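Side-chain contacts in response regulator aspartate phosphatase H (Bacillus subtilis, PDB 3Q15), which dephosphorylates the sporulation phosphotransferase Spo0F and acts on the response regulator ComA, helping to separate competence from sporulation in time: residues G13-E18 with K35-Q40; Q43-E46 with D50-I53; Y20-I23 with P29-E32. All coordinates share one frame; numbering follows the deposited sequence.

Overall arrangement
All three contacts belong to the N-terminal three-helix bundle. Interactions 1 and 3 hold the same antiparallel pair, helices 9-24 and 28-41, at neighbouring levels with centres about 10 Å apart; interaction 3 lies nearer their connecting turn. Interaction 2 instead joins the loop after helix 28-41 to helix 49-67 and meets interaction 1 where L51 CD2 packs 3.7 Å from G13 CA. Its chemistry is wholly apolar, and it is a buried contact that another protein chain helps to cover. Interactions 1 and 3 are only partly buried: I16, V38 and I23 (the last also touching A31) reach the third helix, while K15 with E37, and M22 with D30, occupy the partly exposed side.

Interaction 1. Residues G13-E18 with K35-Q40; sequences GVKINE and KAEVEQ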
loop_
_atom_site.group_PDB
_atom_site.type_symbol
_atom_site.label_atom_id
_atom_site.label_comp_id
_atom_site.label_asym_id
_atom_site.label_seq_id
_atom_site.Cartn_x
_atom_site.Cartn_y
_atom_site.Cartn_z
ATOM N N GLY A 13 -23.814 -2.660 -3.368
ATOM C CA GLY A 13 -23.077 -3.767 -2.789
ATOM C C GLY A 13 -23.200 -3.861 -1.277
ATOM O O GLY A 13 -23.380 -4.950 -0.734
ATOM N N VAL A 14 -23.094 -2.725 -0.593
ATOM C CA VAL A 14 -23.176 -2.725 0.863
ATOM C C VAL A 14 -24.593 -3.003 1.365
ATOM O O VAL A 14 -24.770 -3.538 2.456
ATOM C CB VAL A 14 -22.627 -1.426 1.493
ATOM C CG1 VAL A 14 -21.131 -1.307 1.243
ATOM C CG2 VAL A 14 -23.371 -0.209 0.964
ATOM N N LYS A 15 -25.599 -2.646 0.571
ATOM C CA LYS A 15 -26.977 -2.976 0.921
ATOM C C LYS A 15 -27.198 -4.485 0.802
ATOM O O LYS A 15 -27.923 -5.079 1.602
ATOM C CB LYS A 15 -27.975 -2.213 0.047
ATOM C CG LYS A 15 -29.426 -2.572 0.327
ATOM C CD LYS A 15 -30.391 -1.677 -0.434
ATOM C CE LYS A 15 -30.293 -0.231 0.037
ATOM N NZ LYS A 15 -31.327 0.638 -0.592
ATOM N N ILE A 16 -26.563 -5.093 -0.197
ATOM C CA ILE A 16 -26.569 -6.548 -0.346
ATOM C C ILE A 16 -25.883 -7.211 0.853
ATOM O O ILE A 16 -26.328 -8.251 1.341
ATOM C CB ILE A 16 -25.881 -6.988 -1.659
ATOM C CG1 ILE A 16 -26.690 -6.516 -2.868
ATOM C CG2 ILE A 16 -25.714 -8.501 -1.698
ATOM C CD1 ILE A 16 -26.126 -6.954 -4.202
ATOM N N ASN A 17 -24.801 -6.597 1.323
ATOM C CA ASN A 17 -24.126 -7.042 2.536
ATOM C C ASN A 17 -25.087 -7.045 3.717
ATOM O O ASN A 17 -25.047 -7.940 4.559
ATOM C CB ASN A 17 -22.947 -6.121 2.862
ATOM C CG ASN A 17 -21.797 -6.273 1.888
ATOM O OD1 ASN A 17 -21.884 -7.019 0.908
ATOM N ND2 ASN A 17 -20.708 -5.559 2.147
ATOM N N GLU A 18 -25.935 -6.022 3.781
ATOM C CA GLU A 18 -26.907 -5.910 4.854
ATOM C C GLU A 18 -27.976 -6.972 4.667
ATOM O O GLU A 18 -28.428 -7.593 5.629
ATOM C CB GLU A 18 -27.542 -4.518 4.867
ATOM C CG GLU A 18 -28.573 -4.332 5.962
ATOM C CD GLU A 18 -27.992 -4.529 7.347
ATOM O OE1 GLU A 18 -28.751 -4.923 8.257
ATOM O OE2 GLU A 18 -26.779 -4.285 7.525
ATOM N N LYS A 35 -34.045 -7.309 0.056
ATOM C CA LYS A 35 -34.023 -7.917 -1.269
ATOM C C LYS A 35 -34.839 -7.083 -2.253
ATOM O O LYS A 35 -34.428 -6.877 -3.396
ATOM C CB LYS A 35 -34.568 -9.345 -1.205
ATOM C CG LYS A 35 -34.656 -10.061 -2.548
ATOM C CD LYS A 35 -35.089 -11.513 -2.359
ATOM C CE LYS A 35 -35.041 -12.298 -3.661
ATOM N NZ LYS A 35 -36.058 -11.830 -4.641
ATOM N N ALA A 36 -35.994 -6.601 -1.802
ATOM C CA ALA A 36 -36.864 -5.786 -2.642
ATOM C C ALA A 36 -36.218 -4.445 -2.973
ATOM O O ALA A 36 -36.332 -3.953 -4.095
ATOM C CB ALA A 36 -38.224 -5.576 -1.970
ATOM N N GLU A 37 -35.542 -3.855 -1.993
ATOM C CA GLU A 37 -34.866 -2.580 -2.207
ATOM C C GLU A 37 -33.741 -2.720 -3.220
ATOM O O GLU A 37 -33.597 -1.892 -4.117
ATOM C CB GLU A 37 -34.319 -2.023 -0.892
ATOM C CG GLU A 37 -35.390 -1.648 0.117
ATOM C CD GLU A 37 -34.816 -0.989 1.354
ATOM O OE1 GLU A 37 -33.642 -0.567 1.313
ATOM O OE2 GLU A 37 -35.539 -0.895 2.366
ATOM N N VAL A 38 -32.941 -3.769 -3.070
ATOM C CA VAL A 38 -31.810 -3.998 -3.962
ATOM C C VAL A 38 -32.279 -4.092 -5.408
ATOM O O VAL A 38 -31.651 -3.540 -6.313
ATOM C CB VAL A 38 -31.043 -5.276 -3.587
ATOM C CG1 VAL A 38 -29.998 -5.599 -4.642
ATOM C CG2 VAL A 38 -30.396 -5.126 -2.224
ATOM N N GLU A 39 -33.393 -4.788 -5.613
ATOM C CA GLU A 39 -33.929 -5.006 -6.952
ATOM C C GLU A 39 -34.430 -3.712 -7.586
ATOM O O GLU A 39 -34.577 -3.620 -8.805
ATOM C CB GLU A 39 -35.034 -6.062 -6.913
ATOM C CG GLU A 39 -34.526 -7.443 -6.536
ATOM C CD GLU A 39 -35.639 -8.418 -6.221
ATOM O OE1 GLU A 39 -36.797 -7.974 -6.052
ATOM O OE2 GLU A 39 -35.353 -9.631 -6.141
ATOM N N GLN A 40 -34.685 -2.711 -6.753
ATOM C CA GLN A 40 -35.059 -1.395 -7.244
ATOM C C GLN A 40 -33.815 -0.579 -7.572
ATOM O O GLN A 40 -33.729 0.039 -8.634
ATOM C CB GLN A 40 -35.924 -0.659 -6.218
ATOM C CG GLN A 40 -37.294 -1.285 -6.000
ATOM C CD GLN A 40 -38.167 -1.221 -7.241
ATOM O OE1 GLN A 40 -37.944 -0.394 -8.127
ATOM N NE2 GLN A 40 -39.167 -2.095 -7.313
#
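Segments 13-18 and 35-40 run antiparallel, with helix axes that approach to 9.7 Å at 165° between their N-to-C directions, and I16 and V38 are the pair whose CA atoms lie nearest, 6.9 Å apart. V38 enters the gap with its two methyl groups divided between two partners. Its CG2 lies 3.7 Å from CG of K15, the two side chains lying alongside and pointing opposite ways, whereas CG1 meets CG1 of I16 at 3.9 Å. I16 and V38 cross at about a right angle, and CD1 of I16 also reaches CG1 of V38 at 4.1 Å. The valine thus touches both the aliphatic part of a lysine and a purely apolar neighbour. These two helices are the first pair of the N-terminal three-helix bundle, and the third helix, 49-67, closes the apolar side: I16 rests on Y54 and M58, and V38 on Y55.

On the more open side the contact becomes ionic. K15 leaves its helix with CG anti to the backbone N (chi1 177°), runs extended over V38, then bends at chi3 (-65°), which carries its ammonium group across the E37 side chain at about a right angle. The NZ of K15 stands 3.2 Å from OE1 of E37, a hydrogen-bonded salt bridge made on the anti side of that oxygen and slightly out of the carboxylate plane. A stronger partner for the same ammonium group is D41, farther along helix 28-41, so two carboxylates share one lysine. Within segment 35-40, NZ of K35 forms a second salt bridge with OE2 of E39 at 2.8 Å, on the syn side, and this oxygen also hydrogen-bonds to Y55.

Interaction 2. Residues Q43-E46 with D50-I53; sequences QQME and DLLI
M45 touches L51 and L52 with only the last two atoms of its side chain, the sulfur and the terminal methyl. The apolar contacts come in two sets. In the first, the M45 sulfur approaches the branch of L51: SD is 3.5 Å from CD1 and 3.6 Å from CG of that leucine, while the M45 methyl CE lies 3.7 Å from L51 CD1. The two side chains meet at a slant. In the second, CE of M45 also reaches CD2 of L52 at 3.9 Å, and here the side chains run past one another head to tail. One methyl therefore touches two consecutive residues of helix 49-67.

Conformation explains this reach. Although the nearest CA atoms, those of M45 and L51, are 9.7 Å apart, the methionine, extended through chi1 (-177°) and chi2 (-174°), covers nearly half the distance and L51, reaching back, covers the rest; the turn at chi3 (68°) then sets CE beside both leucines. Replacing M45 by an alanine would probably leave L51 CD1 and L52 CD2 without their partner from the loop and open a gap between the loop and the helix.

The packing extends beyond the two segments. V12 of helix 9-24 touches both M45 and L51, so the loop, the first helix and the third helix of the N-terminal bundle converge here. Another protein chain also covers the contact, with aromatic packing on both M45 and L52.

Polar links lie at the margins: E46 OE1 accepts a hydrogen bond from S9 N, and D50 OD1 bonds to a polar side chain of the other chain. With no hydrogen bond or salt bridge joining segments 43-46 and 50-53, their direct association rests on shape and apolar burial, 111 Å² in all.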
loop_
_atom_site.group_PDB
_atom_site.type_symbol
_atom_site.label_atom_id
_atom_site.label_comp_id
_atom_site.label_asym_id
_atom_site.label_seq_id
_atom_site.Cartn_x
_atom_site.Cartn_y
_atom_site.Cartn_z
ATOM N N GLN A 43 -32.028 -1.130 -10.900
ATOM C CA GLN A 43 -32.673 -0.544 -12.070
ATOM C C GLN A 43 -32.160 0.867 -12.344
ATOM O O GLN A 43 -32.420 1.436 -13.404
ATOM C CB GLN A 43 -34.193 -0.524 -11.888
ATOM C CG GLN A 43 -34.801 -1.887 -11.594
ATOM C CD GLN A 43 -36.308 -1.830 -11.424
ATOM O OE1 GLN A 43 -36.936 -0.802 -11.684
ATOM N NE2 GLN A 43 -36.895 -2.937 -10.986
ATOM N N GLN A 44 -31.433 1.427 -11.381
ATOM C CA GLN A 44 -30.868 2.767 -11.512
ATOM C C GLN A 44 -29.360 2.754 -11.261
ATOM O O GLN A 44 -28.736 3.804 -11.109
ATOM C CB GLN A 44 -31.549 3.731 -10.535
ATOM C CG GLN A 44 -33.030 3.962 -10.806
ATOM C CD GLN A 44 -33.274 4.834 -12.023
ATOM O OE1 GLN A 44 -33.938 4.420 -12.975
ATOM N NE2 GLN A 44 -32.744 6.051 -11.996
ATOM N N MET A 45 -28.779 1.560 -11.220
ATOM C CA MET A 45 -27.365 1.404 -10.892
ATOM C C MET A 45 -26.466 1.540 -12.115
ATOM O O MET A 45 -26.838 1.144 -13.219
ATOM C CB MET A 45 -27.122 0.046 -10.230
ATOM C CG MET A 45 -25.682 -0.188 -9.786
ATOM S SD MET A 45 -25.403 -1.860 -9.172
ATOM C CE MET A 45 -25.597 -2.815 -10.676
ATOM N N GLU A 46 -25.277 2.100 -11.910
ATOM C CA GLU A 46 -24.255 2.113 -12.947
ATOM C C GLU A 46 -23.934 0.676 -13.338
ATOM O O GLU A 46 -24.115 -0.246 -12.540
ATOM C CB GLU A 46 -22.990 2.811 -12.444
ATOM C CG GLU A 46 -22.313 2.093 -11.287
ATOM C CD GLU A 46 -20.987 2.720 -10.901
ATOM O OE1 GLU A 46 -20.315 2.184 -9.991
ATOM O OE2 GLU A 46 -20.617 3.746 -11.510
ATOM N N ASP A 50 -20.201 -7.447 -12.094
ATOM C CA ASP A 50 -19.713 -8.129 -10.899
ATOM C C ASP A 50 -20.729 -8.005 -9.772
ATOM O O ASP A 50 -20.930 -8.939 -8.996
ATOM C CB ASP A 50 -18.374 -7.549 -10.442
ATOM C CG ASP A 50 -17.272 -7.747 -11.460
ATOM O OD1 ASP A 50 -17.282 -8.778 -12.165
ATOM O OD2 ASP A 50 -16.391 -6.865 -11.548
ATOM N N LEU A 51 -21.360 -6.836 -9.685
ATOM C CA LEU A 51 -22.394 -6.592 -8.691
ATOM C C LEU A 51 -23.581 -7.511 -8.954
ATOM O O LEU A 51 -24.121 -8.119 -8.029
ATOM C CB LEU A 51 -22.829 -5.124 -8.724
ATOM C CG LEU A 51 -23.786 -4.625 -7.631
ATOM C CD1 LEU A 51 -25.201 -5.148 -7.849
ATOM C CD2 LEU A 51 -23.271 -5.000 -6.247
ATOM N N LEU A 52 -23.974 -7.613 -10.221
ATOM C CA LEU A 52 -25.107 -8.448 -10.614
ATOM C C LEU A 52 -24.883 -9.922 -10.281
ATOM O O LEU A 52 -25.824 -10.637 -9.946
ATOM C CB LEU A 52 -25.402 -8.298 -12.107
ATOM C CG LEU A 52 -25.717 -6.891 -12.614
ATOM C CD1 LEU A 52 -26.043 -6.930 -14.098
ATOM C CD2 LEU A 52 -26.864 -6.280 -11.828
ATOM N N ILE A 53 -23.638 -10.374 -10.392
ATOM C CA ILE A 53 -23.287 -11.736 -10.014
ATOM C C ILE A 53 -23.466 -11.915 -8.515
ATOM O O ILE A 53 -24.045 -12.898 -8.064
ATOM C CB ILE A 53 -21.831 -12.071 -10.383
ATOM C CG1 ILE A 53 -21.651 -12.068 -11.902
ATOM C CG2 ILE A 53 -21.435 -13.421 -9.803
ATOM C CD1 ILE A 53 -20.264 -12.465 -12.337
#

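Interaction 3. Residues Y20-I23 with P29-E32; sequences YKMI and PDAE
Two bends fold the M22 side chain against D30: with CG anti to the carbonyl carbon (chi1 -66°), the chain turns at chi2 (-56°) and again at chi3 (92°). The turns lay CG and SD along D30, while CE points off; CB is left to meet A31. CB of D30 lies 3.5 Å from the M22 sulfur and 3.6 Å from its CG, the two side chains crossing at a slant. Closer to the backbone, CB of M22 sits 3.8 Å from the amide N and 4.1 Å from CB of A31.

The setting is a helical hairpin, the end of helix 9-24 packed on the start of helix 28-41 in the N-terminal three-helix bundle. M22 and A31 have the nearest CA atoms, 5.2 Å apart, an approach that the small alanine accommodates. A31 CB also meets CG1 of I23 at 4.2 Å, and I23 continues onto M58, R61 and H62 of helix 49-67. The carboxylate of D30 is bonded in the connecting turn, where OD2 hydrogen-bonds to S27 OG.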
loop_
_atom_site.group_PDB
_atom_site.type_symbol
_atom_site.label_atom_id
_atom_site.label_comp_id
_atom_site.label_asym_id
_atom_site.label_seq_id
_atom_site.Cartn_x
_atom_site.Cartn_y
_atom_site.Cartn_z
ATOM N N TYR A 20 -27.496 -9.823 3.292
ATOM C CA TYR A 20 -26.825 -11.051 3.714
ATOM C C TYR A 20 -26.884 -11.245 5.226
ATOM O O TYR A 20 -27.114 -12.352 5.710
ATOM C CB TYR A 20 -25.360 -11.014 3.276
ATOM C CG TYR A 20 -24.663 -12.359 3.291
ATOM C CD1 TYR A 20 -25.388 -13.542 3.214
ATOM C CD2 TYR A 20 -23.281 -12.443 3.385
ATOM C CE1 TYR A 20 -24.753 -14.774 3.224
ATOM C CE2 TYR A 20 -22.634 -13.674 3.399
ATOM C CZ TYR A 20 -23.375 -14.832 3.317
ATOM O OH TYR A 20 -22.741 -16.053 3.330
ATOM N N LYS A 21 -26.650 -10.166 5.967
ATOM C CA LYS A 21 -26.697 -10.217 7.424
ATOM C C LYS A 21 -28.051 -10.723 7.918
ATOM O O LYS A 21 -28.120 -11.556 8.822
ATOM C CB LYS A 21 -26.396 -8.843 8.022
ATOM C CG LYS A 21 -24.950 -8.394 7.880
ATOM C CD LYS A 21 -24.746 -7.019 8.497
ATOM C CE LYS A 21 -23.278 -6.621 8.487
ATOM N NZ LYS A 21 -22.702 -6.697 7.118
ATOM N N MET A 22 -29.126 -10.217 7.324
ATOM C CA MET A 22 -30.463 -10.646 7.712
ATOM C C MET A 22 -30.670 -12.126 7.396
ATOM O O MET A 22 -31.293 -12.855 8.166
ATOM C CB MET A 22 -31.531 -9.796 7.025
ATOM C CG MET A 22 -31.548 -8.330 7.452
ATOM S SD MET A 22 -31.747 -8.068 9.231
ATOM C CE MET A 22 -30.034 -8.006 9.768
ATOM N N ILE A 23 -30.135 -12.566 6.263
ATOM C CA ILE A 23 -30.227 -13.965 5.866
ATOM C C ILE A 23 -29.564 -14.889 6.884
ATOM O O ILE A 23 -30.148 -15.892 7.298
ATOM C CB ILE A 23 -29.587 -14.194 4.481
ATOM C CG1 ILE A 23 -30.457 -13.566 3.390
ATOM C CG2 ILE A 23 -29.399 -15.681 4.219
ATOM C CD1 ILE A 23 -29.867 -13.669 1.999
ATOM N N PRO A 29 -38.644 -11.511 7.161
ATOM C CA PRO A 29 -39.225 -10.189 6.894
ATOM C C PRO A 29 -38.172 -9.164 6.476
ATOM O O PRO A 29 -38.327 -8.505 5.451
ATOM C CB PRO A 29 -39.832 -9.801 8.244
ATOM C CG PRO A 29 -40.164 -11.104 8.884
ATOM C CD PRO A 29 -39.054 -12.035 8.475
ATOM N N ASP A 30 -37.111 -9.036 7.263
ATOM C CA ASP A 30 -36.045 -8.089 6.952
ATOM C C ASP A 30 -35.341 -8.423 5.632
ATOM O O ASP A 30 -35.123 -7.543 4.796
ATOM C CB ASP A 30 -35.035 -8.028 8.097
ATOM C CG ASP A 30 -35.646 -7.501 9.382
ATOM O OD1 ASP A 30 -36.344 -6.462 9.326
ATOM O OD2 ASP A 30 -35.441 -8.128 10.445
ATOM N N ALA A 31 -34.993 -9.693 5.449
ATOM C CA ALA A 31 -34.335 -10.125 4.220
ATOM C C ALA A 31 -35.174 -9.787 2.988
ATOM O O ALA A 31 -34.640 -9.363 1.965
ATOM C CB ALA A 31 -34.028 -11.618 4.267
ATOM N N GLU A 32 -36.488 -9.968 3.094
ATOM C CA GLU A 32 -37.384 -9.679 1.980
ATOM C C GLU A 32 -37.406 -8.186 1.653
ATOM O O GLU A 32 -37.369 -7.796 0.486
ATOM C CB GLU A 32 -38.797 -10.189 2.270
ATOM C CG GLU A 32 -38.918 -11.706 2.315
ATOM C CD GLU A 32 -38.659 -12.362 0.967
ATOM O OE1 GLU A 32 -38.537 -11.639 -0.044
ATOM O OE2 GLU A 32 -38.578 -13.607 0.918
#